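Local coordinates for conserved hypothetical protein (Bacteroides thetaiotaomicron, PDB 2FB6) that is of unknown function but folds as a five-stranded parallel sheet between helices, consistent with a DsrE-like alpha/beta domain, at residues A[13-17]-A[46-50]; A[74-79]-A[95-100]; A[8-14]-A[39-45]. All coordinates share one frame; numbering follows the deposited sequence. Where two conformers were deposited one is given.

Interaction 1. Residues A[13-17]-A[46-50]; sequences LWTTD and LWGAS
The indole of W14 has S50 CB over one face, above the five-membered ring at 3.6 Å from CB to its centroid, while T16 N lies in plane at its edge; the L46 methyl CD2 is modelled too near the six-membered ring for its exact seat to be trusted. L13 CD1 comes obliquely to W47, touching W47 CB at 4.1 Å. The indole nitrogen is held as well, W14 NE1 giving a hydrogen bond of 2.9 Å to T16 O in the plane of that carbonyl. This is the carboxyl end of a parallel sheet, where strand 9-14 runs out beside the start of helix 49-56, the usual place for binding sites in alpha/beta folds. Two donors grip W14 O from opposite faces of its plane: S50 OG at 2.7 Å and W47 N at 3.2 Å. With S50 OG set between its backbone N and carbonyl carbon (chi1 59°), the hydroxyl turns back to that oxygen while CB stays against the ring. Replacing W14 by alanine would probably strip S50 CB of its flat cover and leave T16 O without its indole donor. S50 N bonds to T15 O at 3.0 Å, and one water links D17 OD2 with A49 O.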
loop_
_atom_site.group_PDB
_atom_site.type_symbol
_atom_site.label_atom_id
_atom_site.label_comp_id
_atom_site.label_asym_id
_atom_site.label_seq_id
_atom_site.Cartn_x
_atom_site.Cartn_y
_atom_site.Cartn_z
ATOM N N LEU A 13 -1.574 -1.679 5.992
ATOM C CA LEU A 13 -0.261 -1.163 6.347
ATOM C C LEU A 13 0.754 -2.262 6.040
ATOM O O LEU A 13 0.833 -3.275 6.742
ATOM C CB LEU A 13 -0.235 -0.782 7.823
ATOM C CG LEU A 13 1.092 -0.280 8.404
ATOM C CD1 LEU A 13 1.619 0.962 7.682
ATOM C CD2 LEU A 13 0.927 -0.007 9.885
ATOM N N TRP A 14 1.496 -2.078 4.956
ATOM C CA TRP A 14 2.416 -3.089 4.468
ATOM C C TRP A 14 3.820 -2.759 4.978
ATOM O O TRP A 14 4.474 -1.838 4.484
ATOM C CB TRP A 14 2.345 -3.098 2.936
ATOM C CG TRP A 14 3.338 -3.954 2.234
ATOM C CD1 TRP A 14 4.239 -4.825 2.793
ATOM C CD2 TRP A 14 3.509 -4.050 0.821
ATOM N NE1 TRP A 14 4.991 -5.424 1.798
ATOM C CE2 TRP A 14 4.556 -4.973 0.580
ATOM C CE3 TRP A 14 2.873 -3.447 -0.274
ATOM C CZ2 TRP A 14 4.988 -5.295 -0.710
ATOM C CZ3 TRP A 14 3.318 -3.756 -1.571
ATOM C CH2 TRP A 14 4.363 -4.673 -1.772
ATOM N N THR A 15 4.267 -3.513 5.982
ATOM C CA THR A 15 5.615 -3.338 6.536
ATOM C C THR A 15 6.537 -4.487 6.166
ATOM O O THR A 15 7.754 -4.318 6.144
ATOM C CB THR A 15 5.621 -3.215 8.087
ATOM O OG1 THR A 15 5.320 -4.479 8.677
ATOM C CG2 THR A 15 4.625 -2.152 8.579
ATOM N N THR A 16 5.966 -5.657 5.903
ATOM C CA THR A 16 6.786 -6.871 5.763
ATOM C C THR A 16 7.600 -6.907 4.474
ATOM O O THR A 16 7.168 -6.387 3.434
ATOM C CB THR A 16 5.930 -8.156 5.864
ATOM O OG1 THR A 16 6.809 -9.287 5.909
ATOM C CG2 THR A 16 4.954 -8.300 4.685
ATOM N N ASP A 17 8.773 -7.538 4.543
ATOM C CA ASP A 17 9.503 -7.856 3.326
ATOM C C ASP A 17 9.521 -9.362 3.057
ATOM O O ASP A 17 10.322 -9.830 2.253
ATOM C CB ASP A 17 10.923 -7.260 3.333
ATOM C CG ASP A 17 11.789 -7.790 4.461
ATOM O OD1 ASP A 17 11.367 -8.703 5.207
ATOM O OD2 ASP A 17 12.939 -7.297 4.566
ATOM N N LEU A 46 3.021 1.753 2.209
ATOM C CA LEU A 46 4.347 1.142 2.242
ATOM C C LEU A 46 5.198 1.839 3.288
ATOM O O LEU A 46 5.528 3.012 3.143
ATOM C CB LEU A 46 5.026 1.282 0.883
ATOM C CG LEU A 46 4.546 0.345 -0.211
ATOM C CD1 LEU A 46 5.167 0.722 -1.534
ATOM C CD2 LEU A 46 4.929 -1.070 0.155
ATOM N N TRP A 47 5.570 1.126 4.349
ATOM C CA TRP A 47 6.282 1.778 5.443
ATOM C C TRP A 47 7.037 0.712 6.211
ATOM O O TRP A 47 6.419 -0.180 6.783
ATOM C CB TRP A 47 5.252 2.458 6.357
ATOM C CG TRP A 47 5.810 3.436 7.349
ATOM C CD1 TRP A 47 7.103 3.550 7.772
ATOM C CD2 TRP A 47 5.061 4.408 8.073
ATOM N NE1 TRP A 47 7.206 4.549 8.714
ATOM C CE2 TRP A 47 5.965 5.099 8.904
ATOM C CE3 TRP A 47 3.709 4.787 8.080
ATOM C CZ2 TRP A 47 5.559 6.132 9.761
ATOM C CZ3 TRP A 47 3.311 5.825 8.926
ATOM C CH2 TRP A 47 4.226 6.480 9.739
ATOM N N GLY A 48 8.366 0.825 6.249
ATOM C CA GLY A 48 9.206 -0.179 6.927
ATOM C C GLY A 48 10.032 -0.980 5.943
ATOM O O GLY A 48 10.408 -0.465 4.898
ATOM N N ALA A 49 10.304 -2.246 6.275
ATOM C CA ALA A 49 11.176 -3.109 5.459
ATOM C C ALA A 49 10.652 -3.243 4.017
ATOM O O ALA A 49 11.420 -3.350 3.057
ATOM C CB ALA A 49 11.324 -4.475 6.133
ATOM N N SER A 50 9.336 -3.183 3.880
ATOM C CA SER A 50 8.692 -3.243 2.571
ATOM C C SER A 50 9.160 -2.202 1.556
ATOM O O SER A 50 9.146 -2.462 0.353
ATOM C CB SER A 50 7.190 -3.096 2.748
ATOM O OG SER A 50 6.909 -1.857 3.377
HETATM O O HOH W 1 13.596 -5.223 2.989
#

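Interaction 2. Residues A[74-79]-A[95-100]; sequences IEACQD and ITVRYM
E75 and R98 form the charged part of this contact, a salt bridge in which the guanidinium comes side-on and spends two nitrogens on one oxygen. R98 NH2 reaches the syn lone pair of E75 OE1 at 2.8 Å, and R98 NE meets the same atom at 3.0 Å nearly along its C-O direction. E75 CG sits between the backbone N and the carbonyl carbon (chi1 52°), and from there the extended chain carries its carboxylate across to the arginine. E75 OE2 is hydrogen-bonded to Y107, so both oxygens are engaged and the carboxylate is probably kept from turning. The bent selenomethionine M100 crosses E75 at about a right angle, its SE 3.5 Å from E75 CD.

Among the main-chain bonds, T96 N donates to I74 O, A76 N to T96 O at 2.7 Å and R98 N to A76 O, as parallel neighbours do, and Q78 N to R98 O carries the pairing into the helix start. A water accepts from M100 N and D79 N and donates to D79 OD2.

Stacking is provided by Q78 and Y99. The amide lies over one face of the phenol ring, the two planes 22° apart, with Q78 CG 4.0 Å from the ring centroid; Q78 NE2 has its hydrogen-bond partner in E82.

In the apolar group, A76 CB rests on I95 CG2 at 3.8 Å, while M100 CG lies against C77 CA.

C77 occupies the N-cap position of helix 78-84, its SG capping a backbone N of the first turn. The whole is a beta-alpha-beta unit ending in edge strand 96-98, and C77 with C80 fits a CxxC sequence at a helix start, whose role here is not established.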
loop_
_atom_site.group_PDB
_atom_site.type_symbol
_atom_site.label_atom_id
_atom_site.label_comp_id
_atom_site.label_asym_id
_atom_site.label_seq_id
_atom_site.Cartn_x
_atom_site.Cartn_y
_atom_site.Cartn_z
ATOM N N ILE A 74 -1.643 3.415 -3.661
ATOM C CA ILE A 74 -0.448 3.014 -2.904
ATOM C C ILE A 74 0.363 4.255 -2.576
ATOM O O ILE A 74 0.634 5.050 -3.461
ATOM C CB ILE A 74 0.448 2.001 -3.667
ATOM C CG1 ILE A 74 -0.397 0.825 -4.175
ATOM C CG2 ILE A 74 1.572 1.507 -2.723
ATOM C CD1 ILE A 74 0.386 -0.210 -4.959
ATOM N N GLU A 75 0.689 4.429 -1.294
ATOM C CA GLU A 75 1.464 5.573 -0.832
ATOM C C GLU A 75 2.588 5.053 0.039
ATOM O O GLU A 75 2.441 4.012 0.679
ATOM C CB GLU A 75 0.578 6.564 -0.069
ATOM C CG GLU A 75 -0.244 5.933 1.070
ATOM C CD GLU A 75 -1.204 6.908 1.751
ATOM O OE1 GLU A 75 -1.182 8.108 1.405
ATOM O OE2 GLU A 75 -1.968 6.468 2.638
ATOM N N ALA A 76 3.728 5.736 -0.004
ATOM C CA ALA A 76 4.900 5.285 0.733
ATOM C C ALA A 76 5.386 6.387 1.643
ATOM O O ALA A 76 5.339 7.570 1.282
ATOM C CB ALA A 76 6.023 4.873 -0.231
ATOM N N CYS A 77 5.874 5.979 2.810
ATOM C CA CYS A 77 6.452 6.880 3.784
ATOM C C CYS A 77 7.631 7.633 3.171
ATOM O O CYS A 77 8.616 7.022 2.782
ATOM C CB CYS A 77 6.864 6.090 5.032
ATOM S SG CYS A 77 7.846 7.013 6.235
ATOM N N GLN A 78 7.522 8.959 3.081
ATOM C CA GLN A 78 8.587 9.771 2.504
ATOM C C GLN A 78 9.856 9.739 3.344
ATOM O O GLN A 78 10.962 9.787 2.781
ATOM C CB GLN A 78 8.111 11.212 2.278
ATOM C CG GLN A 78 9.168 12.117 1.656
ATOM C CD GLN A 78 8.580 13.404 1.094
ATOM O OE1 GLN A 78 7.382 13.479 0.806
ATOM N NE2 GLN A 78 9.418 14.419 0.941
ATOM N N ASP A 79 9.723 9.677 4.671
ATOM C CA ASP A 79 10.915 9.530 5.517
ATOM C C ASP A 79 11.656 8.237 5.172
ATOM O O ASP A 79 12.880 8.247 4.995
ATOM C CB ASP A 79 10.525 9.518 6.991
ATOM C CG ASP A 79 10.167 10.889 7.504
ATOM O OD1 ASP A 79 11.100 11.707 7.721
ATOM O OD2 ASP A 79 8.956 11.160 7.723
ATOM N N ILE A 95 3.777 5.223 -7.264
ATOM C CA ILE A 95 3.413 5.273 -5.845
ATOM C C ILE A 95 3.507 6.720 -5.352
ATOM O O ILE A 95 4.449 7.451 -5.713
ATOM C CB ILE A 95 4.341 4.335 -5.032
ATOM C CG1 ILE A 95 4.115 2.876 -5.439
ATOM C CG2 ILE A 95 4.144 4.503 -3.537
ATOM C CD1 ILE A 95 5.265 1.947 -5.047
ATOM N N THR A 96 2.536 7.119 -4.530
ATOM C CA THR A 96 2.536 8.456 -3.928
ATOM C C THR A 96 3.514 8.470 -2.769
ATOM O O THR A 96 3.395 7.682 -1.843
ATOM C CB THR A 96 1.128 8.859 -3.419
ATOM O OG1 THR A 96 0.237 8.922 -4.534
ATOM C CG2 THR A 96 1.167 10.232 -2.700
ATOM N N VAL A 97 4.478 9.378 -2.807
ATOM C CA VAL A 97 5.414 9.493 -1.709
ATOM C C VAL A 97 5.064 10.750 -0.928
ATOM O O VAL A 97 5.013 11.844 -1.497
ATOM C CB VAL A 97 6.873 9.562 -2.228
ATOM C CG1 VAL A 97 7.860 9.866 -1.120
ATOM C CG2 VAL A 97 7.245 8.265 -2.930
ATOM N N ARG A 98 4.774 10.582 0.364
ATOM C CA ARG A 98 4.442 11.720 1.206
ATOM C C ARG A 98 4.739 11.414 2.663
ATOM O O ARG A 98 4.917 10.253 3.046
ATOM C CB ARG A 98 2.980 12.125 1.016
ATOM C CG ARG A 98 1.978 11.165 1.551
ATOM C CD ARG A 98 0.622 11.866 1.517
ATOM N NE ARG A 98 -0.446 10.942 1.803
ATOM C CZ ARG A 98 -1.679 11.301 2.147
ATOM N NH1 ARG A 98 -2.015 12.583 2.286
ATOM N NH2 ARG A 98 -2.572 10.364 2.389
ATOM N N TYR A 99 4.796 12.461 3.485
ATOM C CA TYR A 99 5.014 12.255 4.918
ATOM C C TYR A 99 3.771 11.593 5.509
ATOM O O TYR A 99 2.667 12.087 5.317
ATOM C CB TYR A 99 5.387 13.576 5.603
ATOM C CG TYR A 99 6.746 14.062 5.149
ATOM C CD1 TYR A 99 7.879 13.269 5.316
ATOM C CD2 TYR A 99 6.895 15.306 4.537
ATOM C CE1 TYR A 99 9.144 13.697 4.876
ATOM C CE2 TYR A 99 8.164 15.753 4.111
ATOM C CZ TYR A 99 9.271 14.933 4.292
ATOM O OH TYR A 99 10.527 15.321 3.877
HETATM N N MSE A 100 3.967 10.446 6.164
HETATM C CA MSE A 100 2.852 9.538 6.466
HETATM C C MSE A 100 2.308 9.612 7.886
HETATM O O MSE A 100 1.336 8.923 8.201
HETATM C CB MSE A 100 3.254 8.085 6.150
HETATM C CG MSE A 100 3.101 7.700 4.705
HETATM SE SE MSE A 100 1.260 7.872 4.090
HETATM C CE MSE A 100 0.292 6.863 5.392
HETATM O O HOH W 2 6.909 9.902 6.228
#

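Interaction 3. Residues A[8-14]-A[39-45]; sequences DKLTILW and WKHINII
L10 and W39 pack closely face-on: L10 CB stands over the five-membered ring of the indole, 3.8 Å from its centroid and 13° off the ring normal, and L10 CD2 reaches on toward W39 NE1. CG of W39 is anti to the carbonyl carbon (chi1 -69°), which stands the ring across the neighbouring strand, face to L10 CB and edge to the D8 carbonyl carbon; its NE1 is hydrogen-bonded to Y29 of helix 19-36. Farther along, the packing stays snug. On the face of L10 and I12, the edge of W14 meets I44 CG2, W14 CE3 lying 3.6 Å away; on the face of K9 and T11, L13 CD1 touches I45 CG2 at 3.8 Å and T11 CG2 meets I45 CD1. Between the faces runs an unbroken parallel pairing from H41 N to D8 O through to W14 N to I45 O, with I45 N to I12 O the straightest bond, 2.8 Å at 173°.

The side chains of K40 and H41, by contrast, lie on the solvent side. D8 and K40 run side by side, yet D8 OD1 stays 5.1 Å from K40 NZ, so any attraction between the opposite charges is probably weak and long-range, and a water lies between D8 OD1 and K40 N. K9 stretches fully alongside N43, its CE 3.9 Å from N43 CB, on its way to a salt bridge with E112.

The chemistry implies a hydrocarbon face at L10, I12, I42 and I44, whereas the other face also buries polar N43 and T11, the hydroxyl of T11 being answered by E112.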
loop_
_atom_site.group_PDB
_atom_site.type_symbol
_atom_site.label_atom_id
_atom_site.label_comp_id
_atom_site.label_asym_id
_atom_site.label_seq_id
_atom_site.Cartn_x
_atom_site.Cartn_y
_atom_site.Cartn_z
ATOM N N ASP A 8 -16.803 0.616 3.121
ATOM C CA ASP A 8 -16.357 0.359 1.747
ATOM C C ASP A 8 -14.860 0.498 1.461
ATOM O O ASP A 8 -14.444 0.333 0.319
ATOM C CB ASP A 8 -17.141 1.244 0.774
ATOM C CG ASP A 8 -18.581 0.790 0.608
ATOM O OD1 ASP A 8 -18.829 -0.426 0.493
ATOM O OD2 ASP A 8 -19.466 1.667 0.615
ATOM N N LYS A 9 -14.075 0.809 2.490
ATOM C CA LYS A 9 -12.622 0.994 2.340
ATOM C C LYS A 9 -11.822 0.040 3.201
ATOM O O LYS A 9 -12.091 -0.121 4.401
ATOM C CB LYS A 9 -12.201 2.444 2.669
ATOM C CG LYS A 9 -10.706 2.726 2.443
ATOM C CD LYS A 9 -10.317 4.137 2.825
ATOM C CE LYS A 9 -8.863 4.420 2.524
ATOM N NZ LYS A 9 -8.451 5.714 3.149
ATOM N N LEU A 10 -10.806 -0.558 2.588
ATOM C CA LEU A 10 -9.806 -1.323 3.341
ATOM C C LEU A 10 -8.452 -0.649 3.219
ATOM O O LEU A 10 -8.055 -0.258 2.128
ATOM C CB LEU A 10 -9.682 -2.743 2.775
ATOM C CG LEU A 10 -8.628 -3.656 3.429
ATOM C CD1 LEU A 10 -8.935 -3.890 4.910
ATOM C CD2 LEU A 10 -8.510 -4.959 2.642
ATOM N N THR A 11 -7.737 -0.540 4.337
ATOM C CA THR A 11 -6.358 -0.060 4.342
ATOM C C THR A 11 -5.437 -1.199 4.755
ATOM O O THR A 11 -5.737 -1.963 5.681
ATOM C CB THR A 11 -6.223 1.135 5.266
ATOM O OG1 THR A 11 -6.945 2.213 4.662
ATOM C CG2 THR A 11 -4.763 1.561 5.439
ATOM N N ILE A 12 -4.330 -1.341 4.031
ATOM C CA ILE A 12 -3.327 -2.303 4.430
ATOM C C ILE A 12 -2.064 -1.529 4.760
ATOM O O ILE A 12 -1.561 -0.799 3.911
ATOM C CB ILE A 12 -3.040 -3.328 3.308
ATOM C CG1 ILE A 12 -4.315 -4.132 2.988
ATOM C CG2 ILE A 12 -1.885 -4.275 3.722
ATOM C CD1 ILE A 12 -4.232 -4.961 1.712
ATOM N N LEU A 13 -1.574 -1.679 5.992
ATOM C CA LEU A 13 -0.261 -1.163 6.347
ATOM C C LEU A 13 0.754 -2.262 6.040
ATOM O O LEU A 13 0.833 -3.275 6.742
ATOM C CB LEU A 13 -0.235 -0.782 7.823
ATOM C CG LEU A 13 1.092 -0.280 8.404
ATOM C CD1 LEU A 13 1.619 0.962 7.682
ATOM C CD2 LEU A 13 0.927 -0.007 9.885
ATOM N N TRP A 14 1.496 -2.078 4.956
ATOM C CA TRP A 14 2.416 -3.089 4.468
ATOM C C TRP A 14 3.820 -2.759 4.978
ATOM O O TRP A 14 4.474 -1.838 4.484
ATOM C CB TRP A 14 2.345 -3.098 2.936
ATOM C CG TRP A 14 3.338 -3.954 2.234
ATOM C CD1 TRP A 14 4.239 -4.825 2.793
ATOM C CD2 TRP A 14 3.509 -4.050 0.821
ATOM N NE1 TRP A 14 4.991 -5.424 1.798
ATOM C CE2 TRP A 14 4.556 -4.973 0.580
ATOM C CE3 TRP A 14 2.873 -3.447 -0.274
ATOM C CZ2 TRP A 14 4.988 -5.295 -0.710
ATOM C CZ3 TRP A 14 3.318 -3.756 -1.571
ATOM C CH2 TRP A 14 4.363 -4.673 -1.772
ATOM N N TRP A 39 -14.145 -4.815 -1.962
ATOM C CA TRP A 39 -13.883 -3.520 -1.364
ATOM C C TRP A 39 -13.916 -2.488 -2.470
ATOM O O TRP A 39 -13.226 -2.655 -3.475
ATOM C CB TRP A 39 -12.510 -3.489 -0.695
ATOM C CG TRP A 39 -12.447 -4.348 0.509
ATOM C CD1 TRP A 39 -11.859 -5.583 0.623
ATOM C CD2 TRP A 39 -13.009 -4.049 1.788
ATOM N NE1 TRP A 39 -12.027 -6.061 1.898
ATOM C CE2 TRP A 39 -12.728 -5.140 2.635
ATOM C CE3 TRP A 39 -13.731 -2.954 2.303
ATOM C CZ2 TRP A 39 -13.147 -5.182 3.962
ATOM C CZ3 TRP A 39 -14.129 -2.990 3.627
ATOM C CH2 TRP A 39 -13.833 -4.098 4.446
ATOM N N LYS A 40 -14.702 -1.422 -2.304
ATOM C CA LYS A 40 -14.751 -0.385 -3.335
ATOM C C LYS A 40 -13.456 0.427 -3.371
ATOM O O LYS A 40 -13.042 0.897 -4.429
ATOM C CB LYS A 40 -15.967 0.520 -3.142
ATOM C CG LYS A 40 -17.272 -0.224 -3.322
ATOM C CD LYS A 40 -18.475 0.718 -3.184
ATOM C CE LYS A 40 -19.789 -0.062 -3.227
ATOM N NZ LYS A 40 -19.929 -0.763 -4.523
ATOM N N HIS A 41 -12.819 0.566 -2.210
ATOM C CA HIS A 41 -11.586 1.364 -2.086
ATOM C C HIS A 41 -10.572 0.554 -1.329
ATOM O O HIS A 41 -10.903 0.003 -0.295
ATOM C CB HIS A 41 -11.873 2.665 -1.318
ATOM C CG HIS A 41 -12.991 3.457 -1.917
ATOM N ND1 HIS A 41 -14.272 3.436 -1.412
ATOM C CD2 HIS A 41 -13.031 4.243 -3.016
ATOM C CE1 HIS A 41 -15.054 4.191 -2.167
ATOM N NE2 HIS A 41 -14.324 4.693 -3.144
ATOM N N ILE A 42 -9.341 0.506 -1.845
ATOM C CA ILE A 42 -8.251 -0.154 -1.128
ATOM C C ILE A 42 -7.034 0.745 -1.202
ATOM O O ILE A 42 -6.616 1.163 -2.290
ATOM C CB ILE A 42 -7.881 -1.531 -1.717
ATOM C CG1 ILE A 42 -9.113 -2.467 -1.762
ATOM C CG2 ILE A 42 -6.714 -2.143 -0.923
ATOM C CD1 ILE A 42 -8.832 -3.833 -2.320
ATOM N N ASN A 43 -6.517 1.086 -0.029
ATOM C CA ASN A 43 -5.309 1.888 0.090
ATOM C C ASN A 43 -4.209 1.068 0.754
ATOM O O ASN A 43 -4.448 0.445 1.792
ATOM C CB ASN A 43 -5.586 3.129 0.947
ATOM C CG ASN A 43 -4.357 4.010 1.114
ATOM O OD1 ASN A 43 -3.918 4.286 2.238
ATOM N ND2 ASN A 43 -3.800 4.462 -0.001
ATOM N N ILE A 44 -3.014 1.090 0.169
ATOM C CA ILE A 44 -1.885 0.353 0.728
ATOM C C ILE A 44 -0.815 1.352 1.123
ATOM O O ILE A 44 -0.462 2.218 0.331
ATOM C CB ILE A 44 -1.316 -0.683 -0.280
ATOM C CG1 ILE A 44 -2.415 -1.708 -0.668
ATOM C CG2 ILE A 44 -0.063 -1.372 0.335
ATOM C CD1 ILE A 44 -1.996 -2.732 -1.671
ATOM N N ILE A 45 -0.334 1.232 2.358
ATOM C CA ILE A 45 0.716 2.107 2.885
ATOM C C ILE A 45 2.016 1.301 2.950
ATOM O O ILE A 45 2.088 0.297 3.646
ATOM C CB ILE A 45 0.381 2.605 4.308
ATOM C CG1 ILE A 45 -0.994 3.292 4.355
ATOM C CG2 ILE A 45 1.506 3.518 4.809
ATOM C CD1 ILE A 45 -1.509 3.432 5.784
HETATM O O HOH W 3 -16.943 -2.245 -0.467
#

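How the interactions relate
From the N terminus, strand 9-14 is followed by helix 19-36, and interaction 3 closes that excursion by setting strand 41-46 beside it. Interaction 1 starts from the same stretch, sharing L13 and W14, and continues past the strand ends to helix 49-56; the two are staggered, neither nested within the other, and both enclose helix 19-36. Interaction 2 follows, closing the helical excursion after strand 73-77 by laying edge strand 96-98 beside that strand. The three meet through the sheet: L46 of interaction 1 lies beside E75 and C77, W47 packs on C77 and M100, and I44 and I45 of interaction 3 adjoin E75 and M100. Four neighbouring strands are thus tied together.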